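Local atomic coordinates of Blr6230 protein (Bradyrhizobium diazoefficiens USDA 110, PDB entry 5NGG), a protein that is the subclass B3 metallo-beta-lactamase BJP-1, a zinc enzyme of the family that hydrolyses beta-lactam antibiotics. Residues E39-I44 against N261-P266; N46-G51 against V59-Q64; G165-T170 against W184-K189; R209-P214 against K286-L291; D222-F227 against E278-Q283. All blocks are in the same frame, centred on the assembly; numbering follows the deposited sequence.

Contact 1: residues E39-I44 against N261-P266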
# COMPACT_ATOMS: atom_id res chain seq x y z
N GLU A 39 -12.21 -6.32 -11.97
CA GLU A 39 -11.68 -6.21 -13.32
C GLU A 39 -10.52 -5.19 -13.37
O GLU A 39 -10.71 -4.03 -12.96
CB GLU A 39 -12.79 -5.78 -14.28
CG GLU A 39 -12.51 -6.09 -15.74
CD GLU A 39 -12.60 -7.57 -16.04
OE1 GLU A 39 -13.16 -8.33 -15.21
OE2 GLU A 39 -12.09 -7.98 -17.11
N PRO A 40 -9.36 -5.59 -13.90
CA PRO A 40 -8.24 -4.64 -13.97
C PRO A 40 -8.48 -3.54 -15.00
O PRO A 40 -9.25 -3.72 -15.93
CB PRO A 40 -7.07 -5.54 -14.34
CG PRO A 40 -7.68 -6.64 -15.13
CD PRO A 40 -8.97 -6.91 -14.42
N PHE A 41 -7.77 -2.43 -14.84
CA PHE A 41 -8.00 -1.28 -15.71
C PHE A 41 -6.85 -0.30 -15.64
O PHE A 41 -6.08 -0.23 -14.68
CB PHE A 41 -9.32 -0.56 -15.37
CG PHE A 41 -9.35 0.10 -14.00
CD1 PHE A 41 -9.63 -0.64 -12.85
CD2 PHE A 41 -9.08 1.46 -13.88
CE1 PHE A 41 -9.66 -0.02 -11.60
CE2 PHE A 41 -9.12 2.07 -12.63
CZ PHE A 41 -9.40 1.33 -11.48
N GLN A 42 -6.72 0.49 -16.70
CA GLN A 42 -5.81 1.65 -16.75
C GLN A 42 -6.42 2.77 -15.91
O GLN A 42 -7.51 3.27 -16.23
CB GLN A 42 -5.61 2.10 -18.21
CG GLN A 42 -4.59 3.23 -18.33
CD GLN A 42 -4.46 3.74 -19.75
OE1 GLN A 42 -5.27 3.43 -20.62
NE2 GLN A 42 -3.44 4.55 -19.98
N LEU A 43 -5.74 3.16 -14.84
CA LEU A 43 -6.25 4.12 -13.88
C LEU A 43 -5.92 5.56 -14.30
O LEU A 43 -6.82 6.40 -14.43
CB LEU A 43 -5.75 3.71 -12.48
CG LEU A 43 -6.33 4.46 -11.31
CD1 LEU A 43 -6.23 3.60 -10.03
CD2 LEU A 43 -5.64 5.81 -11.08
N ILE A 44 -4.63 5.87 -14.48
CA ILE A 44 -4.21 7.16 -15.04
C ILE A 44 -2.84 6.96 -15.69
O ILE A 44 -1.96 6.35 -15.11
CB ILE A 44 -4.18 8.29 -13.99
CG1 ILE A 44 -3.94 9.65 -14.67
CG2 ILE A 44 -3.17 8.02 -12.86
CD1 ILE A 44 -4.25 10.84 -13.78
N ASN A 261 -10.54 12.73 -15.68
CA ASN A 261 -10.16 11.52 -14.97
C ASN A 261 -10.62 11.68 -13.51
O ASN A 261 -10.16 12.59 -12.81
CB ASN A 261 -8.67 11.29 -15.05
CG ASN A 261 -8.28 9.95 -14.45
OD1 ASN A 261 -8.66 9.66 -13.34
ND2 ASN A 261 -7.56 9.14 -15.18
N PRO A 262 -11.52 10.80 -13.04
CA PRO A 262 -12.10 10.99 -11.69
C PRO A 262 -11.13 10.71 -10.54
O PRO A 262 -11.45 10.99 -9.37
CB PRO A 262 -13.27 10.01 -11.69
CG PRO A 262 -12.86 8.94 -12.63
CD PRO A 262 -12.10 9.63 -13.72
N PHE A 263 -9.97 10.13 -10.86
CA PHE A 263 -8.95 9.90 -9.82
C PHE A 263 -8.17 11.15 -9.45
O PHE A 263 -7.46 11.17 -8.44
CB PHE A 263 -8.03 8.74 -10.23
CG PHE A 263 -8.75 7.41 -10.30
CD1 PHE A 263 -8.89 6.64 -9.15
CD2 PHE A 263 -9.33 6.95 -11.47
CE1 PHE A 263 -9.61 5.47 -9.18
CE2 PHE A 263 -10.04 5.75 -11.50
CZ PHE A 263 -10.19 5.02 -10.35
N ILE A 264 -8.34 12.23 -10.23
CA ILE A 264 -7.74 13.52 -9.89
C ILE A 264 -8.68 14.25 -8.92
O ILE A 264 -9.75 14.73 -9.32
CB ILE A 264 -7.51 14.37 -11.16
CG1 ILE A 264 -6.54 13.67 -12.14
CG2 ILE A 264 -7.00 15.76 -10.77
CD1 ILE A 264 -6.46 14.31 -13.51
N LYS A 265 -8.25 14.36 -7.66
CA LYS A 265 -9.02 14.99 -6.58
C LYS A 265 -7.98 15.56 -5.60
O LYS A 265 -7.61 14.90 -4.63
CB LYS A 265 -10.01 14.01 -5.95
CG LYS A 265 -11.05 14.58 -5.01
CD LYS A 265 -12.06 13.47 -4.68
CE LYS A 265 -13.08 13.89 -3.65
N PRO A 266 -7.45 16.76 -5.88
CA PRO A 266 -6.27 17.24 -5.11
C PRO A 266 -6.46 17.55 -3.63
O PRO A 266 -5.47 17.63 -2.90
CB PRO A 266 -5.81 18.49 -5.89
CG PRO A 266 -6.36 18.29 -7.28
CD PRO A 266 -7.69 17.60 -7.06

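Contact 2: residues N46-G51 against V59-Q64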
# COMPACT_ATOMS: atom_id res chain seq x y z
N ASN A 46 0.33 5.77 -17.03
CA ASN A 46 1.01 4.48 -17.00
C ASN A 46 0.79 3.67 -15.72
O ASN A 46 1.52 2.73 -15.47
CB ASN A 46 2.50 4.64 -17.31
CG ASN A 46 3.25 5.52 -16.34
OD1 ASN A 46 2.70 6.48 -15.77
ND2 ASN A 46 4.55 5.25 -16.21
N ILE A 47 -0.25 4.01 -14.95
CA ILE A 47 -0.63 3.32 -13.72
C ILE A 47 -1.88 2.48 -13.99
O ILE A 47 -2.92 3.03 -14.40
CB ILE A 47 -0.89 4.28 -12.54
CG1 ILE A 47 0.34 5.13 -12.23
CG2 ILE A 47 -1.33 3.48 -11.32
CD1 ILE A 47 0.09 6.23 -11.23
N TYR A 48 -1.78 1.18 -13.71
CA TYR A 48 -2.84 0.22 -13.99
C TYR A 48 -3.21 -0.50 -12.68
O TYR A 48 -2.32 -0.92 -11.93
CB TYR A 48 -2.40 -0.84 -15.01
CG TYR A 48 -2.04 -0.26 -16.37
CD1 TYR A 48 -0.84 0.41 -16.57
CD2 TYR A 48 -2.92 -0.35 -17.45
CE1 TYR A 48 -0.52 0.99 -17.79
CE2 TYR A 48 -2.61 0.21 -18.68
CZ TYR A 48 -1.41 0.87 -18.85
OH TYR A 48 -1.10 1.44 -20.07
N TYR A 49 -4.51 -0.65 -12.43
CA TYR A 49 -5.00 -1.38 -11.25
C TYR A 49 -5.12 -2.85 -11.60
O TYR A 49 -5.78 -3.19 -12.59
CB TYR A 49 -6.38 -0.82 -10.85
CG TYR A 49 -6.89 -1.37 -9.54
CD1 TYR A 49 -7.56 -2.60 -9.48
CD2 TYR A 49 -6.71 -0.68 -8.36
CE1 TYR A 49 -8.02 -3.13 -8.27
CE2 TYR A 49 -7.18 -1.21 -7.14
CZ TYR A 49 -7.82 -2.43 -7.09
OH TYR A 49 -8.23 -2.87 -5.86
N VAL A 50 -4.50 -3.73 -10.81
CA VAL A 50 -4.53 -5.19 -11.00
C VAL A 50 -4.85 -5.94 -9.70
O VAL A 50 -4.59 -7.14 -9.58
CB VAL A 50 -3.22 -5.73 -11.64
CG1 VAL A 50 -3.02 -5.17 -13.03
CG2 VAL A 50 -2.01 -5.42 -10.76
N GLY A 51 -5.43 -5.23 -8.72
CA GLY A 51 -5.73 -5.83 -7.42
C GLY A 51 -7.07 -6.56 -7.38
O GLY A 51 -7.66 -6.94 -8.40
N VAL A 59 0.32 -2.04 -11.48
CA VAL A 59 1.45 -2.10 -12.44
C VAL A 59 1.72 -0.69 -12.94
O VAL A 59 0.80 0.06 -13.30
CB VAL A 59 1.13 -3.02 -13.65
CG1 VAL A 59 2.19 -2.91 -14.74
CG2 VAL A 59 1.03 -4.46 -13.20
N ILE A 60 2.99 -0.33 -12.96
CA ILE A 60 3.42 0.93 -13.54
C ILE A 60 4.26 0.57 -14.77
O ILE A 60 5.27 -0.13 -14.66
CB ILE A 60 4.23 1.76 -12.53
CG1 ILE A 60 3.42 2.05 -11.25
CG2 ILE A 60 4.65 3.07 -13.18
CD1 ILE A 60 4.27 2.50 -10.08
N LYS A 61 3.79 0.99 -15.94
CA LYS A 61 4.46 0.65 -17.19
C LYS A 61 5.55 1.66 -17.49
O LYS A 61 5.26 2.85 -17.62
CB LYS A 61 3.43 0.60 -18.31
CG LYS A 61 3.99 0.12 -19.64
CD LYS A 61 2.93 0.12 -20.72
CE LYS A 61 3.42 -0.51 -22.01
NZ LYS A 61 2.35 -0.59 -23.05
N THR A 62 6.78 1.18 -17.63
CA THR A 62 7.91 2.04 -17.97
C THR A 62 8.50 1.59 -19.31
O THR A 62 8.24 0.51 -19.82
CB THR A 62 9.03 2.03 -16.89
OG1 THR A 62 9.95 0.96 -17.15
CG2 THR A 62 8.45 1.96 -15.47
N SER A 63 9.38 2.44 -19.82
CA SER A 63 10.10 2.14 -21.04
C SER A 63 11.08 0.96 -20.89
O SER A 63 11.59 0.50 -21.90
CB SER A 63 10.89 3.38 -21.47
OG SER A 63 11.77 3.76 -20.44
N GLN A 64 11.40 0.53 -19.67
CA GLN A 64 12.36 -0.57 -19.45
C GLN A 64 11.76 -1.71 -18.65
O GLN A 64 12.50 -2.50 -18.03
CB GLN A 64 13.62 -0.03 -18.77
CG GLN A 64 14.41 0.90 -19.67
CD GLN A 64 15.08 0.19 -20.84
OE1 GLN A 64 15.42 -0.99 -20.76
NE2 GLN A 64 15.26 0.91 -21.94

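Contact 3: residues G165-T170 against W184-K189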
# COMPACT_ATOMS: atom_id res chain seq x y z
N GLY A 165 13.82 2.86 -16.20
CA GLY A 165 13.63 3.49 -17.48
C GLY A 165 13.26 4.95 -17.36
O GLY A 165 13.98 5.74 -16.75
N ASP A 166 12.12 5.30 -17.94
CA ASP A 166 11.59 6.67 -17.97
C ASP A 166 10.79 7.12 -16.74
O ASP A 166 10.23 8.22 -16.74
CB ASP A 166 10.72 6.87 -19.22
CG ASP A 166 9.53 5.92 -19.29
OD1 ASP A 166 9.30 5.10 -18.36
OD2 ASP A 166 8.84 5.96 -20.33
N THR A 167 10.72 6.28 -15.70
CA THR A 167 9.81 6.50 -14.58
C THR A 167 10.56 6.52 -13.26
O THR A 167 11.33 5.63 -12.96
CB THR A 167 8.74 5.40 -14.59
OG1 THR A 167 7.99 5.49 -15.80
CG2 THR A 167 7.79 5.53 -13.44
N THR A 168 10.33 7.57 -12.48
CA THR A 168 10.95 7.72 -11.16
C THR A 168 9.88 7.91 -10.07
O THR A 168 8.95 8.73 -10.21
CB THR A 168 11.90 8.92 -11.16
OG1 THR A 168 12.94 8.68 -12.10
CG2 THR A 168 12.53 9.17 -9.79
N LEU A 169 10.06 7.20 -8.96
CA LEU A 169 9.23 7.39 -7.77
C LEU A 169 10.10 7.88 -6.63
O LEU A 169 11.29 7.51 -6.53
CB LEU A 169 8.51 6.10 -7.35
CG LEU A 169 7.53 5.53 -8.39
CD1 LEU A 169 8.17 4.44 -9.25
CD2 LEU A 169 6.28 5.02 -7.73
N THR A 170 9.51 8.71 -5.76
CA THR A 170 10.18 9.24 -4.59
C THR A 170 9.54 8.64 -3.33
O THR A 170 8.31 8.65 -3.17
CB THR A 170 10.08 10.77 -4.54
OG1 THR A 170 10.69 11.30 -5.72
CG2 THR A 170 10.79 11.34 -3.32
N TRP A 184 4.70 6.44 -1.81
CA TRP A 184 5.52 6.64 -3.01
C TRP A 184 4.89 7.70 -3.93
O TRP A 184 3.73 7.58 -4.30
CB TRP A 184 5.61 5.32 -3.77
CG TRP A 184 6.39 4.25 -3.08
CD1 TRP A 184 5.91 3.22 -2.32
CD2 TRP A 184 7.80 4.12 -3.09
NE1 TRP A 184 6.94 2.45 -1.87
CE2 TRP A 184 8.12 2.97 -2.33
CE3 TRP A 184 8.84 4.84 -3.68
CZ2 TRP A 184 9.43 2.52 -2.18
CZ3 TRP A 184 10.12 4.42 -3.51
CH2 TRP A 184 10.42 3.25 -2.78
N GLU A 185 5.68 8.71 -4.28
CA GLU A 185 5.21 9.80 -5.13
C GLU A 185 5.75 9.67 -6.55
O GLU A 185 6.92 9.35 -6.76
CB GLU A 185 5.66 11.13 -4.53
CG GLU A 185 5.21 12.35 -5.30
CD GLU A 185 5.66 13.66 -4.67
OE1 GLU A 185 6.43 13.64 -3.66
OE2 GLU A 185 5.26 14.71 -5.23
N MET A 186 4.90 9.93 -7.53
CA MET A 186 5.35 9.97 -8.93
C MET A 186 4.48 10.91 -9.74
O MET A 186 3.36 11.21 -9.37
CB MET A 186 5.40 8.60 -9.60
CG MET A 186 4.06 7.93 -9.78
SD MET A 186 4.16 6.39 -10.74
CE MET A 186 4.30 7.05 -12.40
N THR A 187 5.06 11.39 -10.84
CA THR A 187 4.36 12.28 -11.74
C THR A 187 3.79 11.47 -12.92
O THR A 187 4.46 10.59 -13.49
CB THR A 187 5.34 13.31 -12.30
OG1 THR A 187 5.97 13.96 -11.21
CG2 THR A 187 4.65 14.34 -13.19
N VAL A 188 2.56 11.84 -13.29
CA VAL A 188 1.91 11.31 -14.50
C VAL A 188 1.44 12.49 -15.35
O VAL A 188 1.44 13.64 -14.88
CB VAL A 188 0.70 10.37 -14.18
CG1 VAL A 188 1.17 9.15 -13.41
CG2 VAL A 188 -0.40 11.11 -13.42
N LYS A 189 1.01 12.18 -16.57
CA LYS A 189 0.38 13.16 -17.43
C LYS A 189 -1.12 12.98 -17.42
O LYS A 189 -1.63 11.85 -17.46
CB LYS A 189 0.84 12.99 -18.87
CG LYS A 189 2.33 13.06 -19.09
CD LYS A 189 2.99 14.31 -18.55
CE LYS A 189 2.40 15.57 -19.15
NZ LYS A 189 3.26 16.76 -18.86
O HOH W 1 7.81 10.82 -11.49
O HOH W 2 9.25 11.13 -8.12

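Contact 4: residues R209-P214 against K286-L291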
# COMPACT_ATOMS: atom_id res chain seq x y z
N ARG A 209 -1.40 -2.30 18.33
CA ARG A 209 -1.53 -1.89 19.72
C ARG A 209 -0.77 -0.57 19.89
O ARG A 209 0.41 -0.47 19.55
CB ARG A 209 -0.93 -2.96 20.63
CG ARG A 209 -1.63 -4.30 20.53
CD ARG A 209 -1.23 -5.26 21.65
NE ARG A 209 0.22 -5.41 21.69
CZ ARG A 209 0.94 -6.26 20.94
NH1 ARG A 209 0.36 -7.17 20.17
NH2 ARG A 209 2.28 -6.22 21.01
N LEU A 210 -1.47 0.43 20.42
CA LEU A 210 -0.93 1.78 20.59
C LEU A 210 -0.35 2.06 21.96
O LEU A 210 0.52 2.94 22.08
CB LEU A 210 -2.04 2.80 20.27
CG LEU A 210 -2.67 2.68 18.87
CD1 LEU A 210 -3.81 3.67 18.75
CD2 LEU A 210 -1.65 2.89 17.77
N VAL A 211 -0.86 1.35 22.96
CA VAL A 211 -0.52 1.56 24.36
C VAL A 211 -0.43 0.20 25.04
O VAL A 211 -0.91 -0.80 24.48
CB VAL A 211 -1.57 2.44 25.07
CG1 VAL A 211 -1.48 3.88 24.59
CG2 VAL A 211 -2.99 1.89 24.88
N GLY A 212 0.15 0.17 26.23
CA GLY A 212 0.32 -1.08 26.99
C GLY A 212 1.63 -1.71 26.60
O GLY A 212 2.67 -1.40 27.18
N GLN A 213 1.56 -2.61 25.62
CA GLN A 213 2.72 -3.18 24.95
C GLN A 213 2.60 -2.77 23.49
O GLN A 213 2.07 -3.52 22.66
CB GLN A 213 2.75 -4.71 25.10
CG GLN A 213 2.93 -5.19 26.54
N PRO A 214 3.04 -1.54 23.16
CA PRO A 214 2.80 -1.08 21.80
C PRO A 214 3.45 -1.99 20.75
O PRO A 214 4.49 -2.61 21.00
CB PRO A 214 3.41 0.32 21.80
CG PRO A 214 3.37 0.76 23.25
CD PRO A 214 3.67 -0.50 23.99
N LYS A 286 -9.95 4.25 23.21
CA LYS A 286 -10.50 2.92 23.47
C LYS A 286 -9.46 1.98 24.07
O LYS A 286 -9.71 1.27 25.06
CB LYS A 286 -11.05 2.33 22.17
CG LYS A 286 -11.59 0.91 22.28
CD LYS A 286 -12.14 0.45 20.95
CE LYS A 286 -12.48 -1.04 20.96
NZ LYS A 286 -13.33 -1.42 19.80
N GLN A 287 -8.28 1.95 23.46
CA GLN A 287 -7.22 1.08 23.96
C GLN A 287 -6.71 1.52 25.32
O GLN A 287 -6.37 0.68 26.15
CB GLN A 287 -6.07 1.04 22.96
CG GLN A 287 -6.43 0.36 21.64
CD GLN A 287 -5.22 0.10 20.77
OE1 GLN A 287 -4.07 0.09 21.26
NE2 GLN A 287 -5.47 -0.12 19.47
N THR A 288 -6.66 2.83 25.55
CA THR A 288 -6.26 3.34 26.86
C THR A 288 -7.26 2.90 27.92
O THR A 288 -6.86 2.44 29.00
CB THR A 288 -6.13 4.87 26.80
OG1 THR A 288 -5.09 5.21 25.87
CG2 THR A 288 -5.77 5.48 28.14
N ALA A 289 -8.56 3.04 27.63
CA ALA A 289 -9.57 2.59 28.59
C ALA A 289 -9.49 1.08 28.85
O ALA A 289 -9.67 0.62 29.98
CB ALA A 289 -10.97 2.97 28.14
N ALA A 290 -9.20 0.32 27.81
CA ALA A 290 -9.09 -1.15 27.94
C ALA A 290 -7.92 -1.61 28.79
O ALA A 290 -7.96 -2.72 29.31
CB ALA A 290 -9.03 -1.80 26.57
N LEU A 291 -6.88 -0.78 28.93
CA LEU A 291 -5.73 -1.11 29.77
C LEU A 291 -6.04 -1.06 31.25
O LEU A 291 -5.32 -1.66 32.05
CB LEU A 291 -4.55 -0.17 29.51
CG LEU A 291 -3.70 -0.33 28.25
CD1 LEU A 291 -2.59 0.71 28.30
CD2 LEU A 291 -3.12 -1.73 28.13

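Contact 5: residues D222-F227 against E278-Q283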
# COMPACT_ATOMS: atom_id res chain seq x y z
N ASP A 222 4.73 8.29 15.52
CA ASP A 222 4.79 8.06 14.08
C ASP A 222 3.44 8.38 13.39
O ASP A 222 3.40 9.11 12.39
CB ASP A 222 5.27 6.64 13.78
CG ASP A 222 6.77 6.44 13.97
OD1 ASP A 222 7.56 7.42 14.13
OD2 ASP A 222 7.18 5.26 13.87
N TYR A 223 2.34 7.84 13.91
CA TYR A 223 1.02 8.10 13.32
C TYR A 223 0.71 9.58 13.22
O TYR A 223 0.27 10.10 12.23
CB TYR A 223 -0.08 7.43 14.13
CG TYR A 223 -0.43 6.00 13.75
CD1 TYR A 223 -1.24 5.70 12.64
CD2 TYR A 223 -0.04 4.93 14.55
CE1 TYR A 223 -1.60 4.40 12.35
CE2 TYR A 223 -0.41 3.62 14.27
CZ TYR A 223 -1.19 3.37 13.17
OH TYR A 223 -1.58 2.06 12.96
N ARG A 224 0.93 10.30 14.32
CA ARG A 224 0.58 11.74 14.33
C ARG A 224 1.52 12.57 13.43
O ARG A 224 1.07 13.52 12.79
CB ARG A 224 0.48 12.29 15.76
CG ARG A 224 -0.75 11.80 16.52
CD ARG A 224 -0.59 12.05 18.01
NE ARG A 224 -1.76 11.82 18.83
CZ ARG A 224 -3.04 11.89 18.45
NH1 ARG A 224 -3.37 12.19 17.21
NH2 ARG A 224 -4.00 11.66 19.34
N ALA A 225 2.79 12.18 13.32
CA ALA A 225 3.69 12.82 12.33
C ALA A 225 3.17 12.55 10.91
O ALA A 225 3.13 13.45 10.06
CB ALA A 225 5.11 12.31 12.48
N THR A 226 2.71 11.33 10.66
CA THR A 226 2.20 10.97 9.34
C THR A 226 0.90 11.69 8.94
O THR A 226 0.77 12.14 7.80
CB THR A 226 2.08 9.44 9.27
OG1 THR A 226 3.40 8.92 9.21
CG2 THR A 226 1.26 8.98 8.06
N PHE A 227 -0.04 11.83 9.88
CA PHE A 227 -1.28 12.55 9.53
C PHE A 227 -0.97 13.99 9.13
O PHE A 227 -1.50 14.53 8.16
CB PHE A 227 -2.29 12.57 10.67
CG PHE A 227 -2.66 11.21 11.21
CD1 PHE A 227 -2.84 10.11 10.38
CD2 PHE A 227 -2.85 11.04 12.58
CE1 PHE A 227 -3.19 8.88 10.93
CE2 PHE A 227 -3.20 9.82 13.12
CZ PHE A 227 -3.38 8.74 12.29
N GLU A 278 -9.03 11.46 13.21
CA GLU A 278 -10.18 11.39 14.08
C GLU A 278 -10.41 9.95 14.56
O GLU A 278 -10.66 9.71 15.74
CB GLU A 278 -11.40 11.97 13.38
CG GLU A 278 -11.27 13.49 13.22
CD GLU A 278 -12.25 14.13 12.25
OE1 GLU A 278 -13.00 13.41 11.55
OE2 GLU A 278 -12.26 15.37 12.18
N ASP A 279 -10.27 8.98 13.67
CA ASP A 279 -10.40 7.60 14.09
C ASP A 279 -9.25 7.19 15.02
O ASP A 279 -9.46 6.42 15.96
CB ASP A 279 -10.49 6.62 12.91
CG ASP A 279 -10.92 5.23 13.38
OD1 ASP A 279 -12.03 5.09 13.95
OD2 ASP A 279 -10.13 4.28 13.23
N PHE A 280 -8.04 7.70 14.75
CA PHE A 280 -6.90 7.42 15.60
C PHE A 280 -7.18 7.85 17.05
O PHE A 280 -6.97 7.09 18.00
CB PHE A 280 -5.64 8.12 15.10
CG PHE A 280 -4.43 7.82 15.91
CD1 PHE A 280 -3.66 6.68 15.64
CD2 PHE A 280 -4.07 8.64 16.98
CE1 PHE A 280 -2.58 6.37 16.44
CE2 PHE A 280 -2.98 8.32 17.76
CZ PHE A 280 -2.23 7.20 17.49
N ASP A 281 -7.68 9.06 17.23
CA ASP A 281 -8.02 9.53 18.55
C ASP A 281 -9.04 8.61 19.24
O ASP A 281 -8.93 8.32 20.45
CB ASP A 281 -8.61 10.94 18.49
CG ASP A 281 -7.59 12.00 18.13
OD1 ASP A 281 -6.38 11.73 18.16
OD2 ASP A 281 -8.01 13.13 17.79
N LYS A 282 -10.05 8.16 18.50
CA LYS A 282 -11.05 7.22 19.04
C LYS A 282 -10.40 5.90 19.49
O LYS A 282 -10.68 5.38 20.58
CB LYS A 282 -12.13 6.92 17.98
CG LYS A 282 -13.22 5.95 18.41
CD LYS A 282 -14.17 5.61 17.26
CE LYS A 282 -14.89 4.29 17.50
NZ LYS A 282 -15.66 3.82 16.32
N GLN A 283 -9.56 5.34 18.62
CA GLN A 283 -8.90 4.07 18.96
C GLN A 283 -7.92 4.21 20.11
O GLN A 283 -7.85 3.30 20.94
CB GLN A 283 -8.18 3.48 17.76
CG GLN A 283 -9.06 3.22 16.54
CD GLN A 283 -10.34 2.48 16.88
OE1 GLN A 283 -10.33 1.52 17.64
NE2 GLN A 283 -11.44 2.92 16.29

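Contact 1: residues E39-I44 against N261-P266
Leu43 sits on the ring of Phe263, the pair that dominates this example of an edge strand meeting a distant loop. Its CG lies 3.7 Å from the ring centroid and almost on the ring normal, a CH-pi contact, while CD2 comes within 3.6 Å of Phe263 CG and CD1 lies near CE1. The two side chains cross at about a right angle. At its far end the ring meets that of Phe41 tip to tip, CZ of Phe263 lying 3.9 Å from Phe41 CE2; the planes are 27° apart, but the rings are slid so far that they barely overlap. Ile44 continues the apolar seam, its CD1 4.0 Å from Ile264 CG1. Beside Ile44, Asn261 reaches across: ND2 donates to Leu43 O over 2.9 Å, nearly straight at 170° and in the carbonyl plane. Its OD1 accepts from Phe263 N at 2.8 Å, closing an Asx turn inside a type I turn. Leu43 and Ile44, both facing Ile47, form a classic beta bulge. Helix 248-253 touches both Phe41 and Phe263, away from the zinc sites. The chemistry implies one amide serving two ends: Asn261 shapes its own loop with the oxygen and binds the bulged strand with the nitrogen.

Contact 2: residues N46-G51 against V59-Q64
The carbonyl oxygen of Val59 receives the shortest polar bond here, 2.8 Å from Tyr48 N, and the CA of Ile47 approaches the same atom in a weaker CA-H...O contact. This is the heart of a beta hairpin, strands 47-49 and 58-62, in the larger sheet of the metallo-beta-lactamase fold. Val59 N returns a bond to Tyr48 O, making Tyr48 and Val59 an antiparallel hydrogen-bonded pair; Ile47 and Ile60 form the non-hydrogen-bonded pair beside it. On the face shared by Tyr48 and Val59, the valine, in one of its two conformers, places CG2 4.0 Å from Val50 CG2, and Tyr48 CE1 rests an equal 4.0 Å from Lys61 CB. Ile47 and Ile60 project from the other face to meet Phe199 of the second sheet, an instance of the two sheets packing through their apolar faces. Where the strand pairing ends, Asn46 continues it with both backbone and side chain. Its O accepts from Lys61 N, and a chi1 of 60° sets its CG between backbone N and carbonyl carbon. From that branch Asn46 ND2 donates to Lys61 O at 2.9 Å, tilted 34° from that carbonyl's plane, with Ile60 CG2 3.7 Å from the same nitrogen.

Contact 3: residues G165-T170 against W184-K189
Leu169 packs against Trp184 and Met186 across the beta hairpin of strands 167-173 and 182-190, an example from the smaller sheet of the metallo-beta-lactamase fold. Leu169 CB lies 3.7 Å from Glu185 O, with Trp184 CE3 just beyond. CG, anti to the carbonyl carbon (chi1 -62°), comes 3.9 Å from Met186 CB. At the tip, CD2 lies 4.0 Å from Trp184 CB and also approaches Met186 SD in one of the two conformers deposited for Met186. Leucine and methionine thus run side by side in the same direction, whereas the indole crosses Leu169 at about a right angle, its NE1 bonded to Asn99 O. On this face Leu169 and Met186 both touch Ile60 of the opposing sheet. The backbones pair at Thr170 and Glu185, a hydrogen-bonded antiparallel couple: Thr170 N donates to Glu185 O and Glu185 N to Thr170 O. On their face of the sheet Glu185 OE1 is bonded to His172 NE2, a second-shell contact to a histidine that binds zinc with Glu158 and Lys229. Beyond this pair the strands splay, and water fills in: one molecule donates to Thr168 O at 2.7 Å and accepts from Thr187 N at 2.9 Å.

Contact 4: residues R209-P214 against K286-L291
Gln287 and Leu210 provide the one hydrogen bond across this contact, a case of a helix side chain bonded to the backbone of a loop. Gln287 OE1 accepts from Leu210 N at 2.8 Å, nearly straight (175°) and on a lone pair in the carbonyl plane. With CG anti to the carbonyl carbon and CD extended beyond it (chi2 -169°), the chain reaches clear of the helix to the loop. The other end of the same amide, NE2, binds Asn208 O, and two bonds therefore fix the rotation of the group. Inside the loop, Arg209 NE donates to Gln213 O over 2.8 Å, and NH2 adds a weak second bond to the same oxygen; these bonds link the two arms of the loop segment.

The apolar contacts centre on Val211. Its CG2 lies 3.6 Å from Leu291 CD1 and 3.7 Å from Gln287 CB, spanning one turn of the helix, with Thr288 at the margin. Leu291 continues along the loop: CD1 stands 3.5 Å from Gly212 N, and CD2 lies over the bare CA of that glycine.

Leu210 turns inward to Tyr223 and Phe280, its side chain about 9 Å from that of the zinc ligand His177. What results is a surface loop of the metallo-beta-lactamase fold, between strand 193-199 and helix 219-232, resting on the last turns of the long C-terminal helix 268-291.

Contact 5: residues D222-F227 against E278-Q283
Phe280 is met by three flat groups of the facing helix, each differently turned. Over one face of the Arg224 guanidinium, near its centre, stands Phe280 CE2, 3.6 Å above the plane; the two planes are 69° apart. Over one face of the Tyr223 ring comes Phe280 CE1, 3.5 Å from Tyr223 CG, the rings oblique to each other. Phe227 instead turns its edge to the face of Phe280 in an offset edge-to-face pair with centroids 5.5 Å apart, its CE2 3.6 Å from Phe280 CB. Over one face of Phe227, toward the rim, lies Tyr223 O. Phe280 CG, anti to the backbone N (chi1 -177°), directs the ring into this aromatic cluster.

At the edge of the guanidinium a salt bridge forms: Arg224 NH2 donates to Asp281 OD1 at 2.7 Å, with the oxygen in the guanidinium plane, and NH1 adds a weak bond to the same oxygen. Arg224 has a second deposited conformer, so the bridge and its packing on Phe280 describe one state.

Tyr223 OH is held by Thr204 O and Asn208 ND2, and its side chain lies about 4 Å from that of the zinc ligand His177, consistent with a second-shell position. Helices 219-232 and 268-291 run antiparallel here, at 163° with local axes 11.3 Å apart; the aromatic side chains occupy the separation between the axes, with loop residue Val205 against Phe280.

How the contacts relate
From the N terminus, the chain opens contact 1 at strand 41-44 and closes it only at 261-266, a loop that contains both hairpins. Contact 2 closes first, and contact 3 follows in series; strands 41-44 and 47-49 are neighbours in one sheet, while contact 3 belongs to the other, and a probable hydrogen bond from Ser63 N to Asp166 OD1 joins the two hairpins. Contact 4 opens at 209-214 inside the span of contact 1 and closes beyond it at 286-291, so the two cross. Contact 5 is nested in contact 4, touches it and likewise crosses contact 1. Both use helix 268-291, tying it to the 209-214 loop and helix 219-232, across the chain's centre from contact 2.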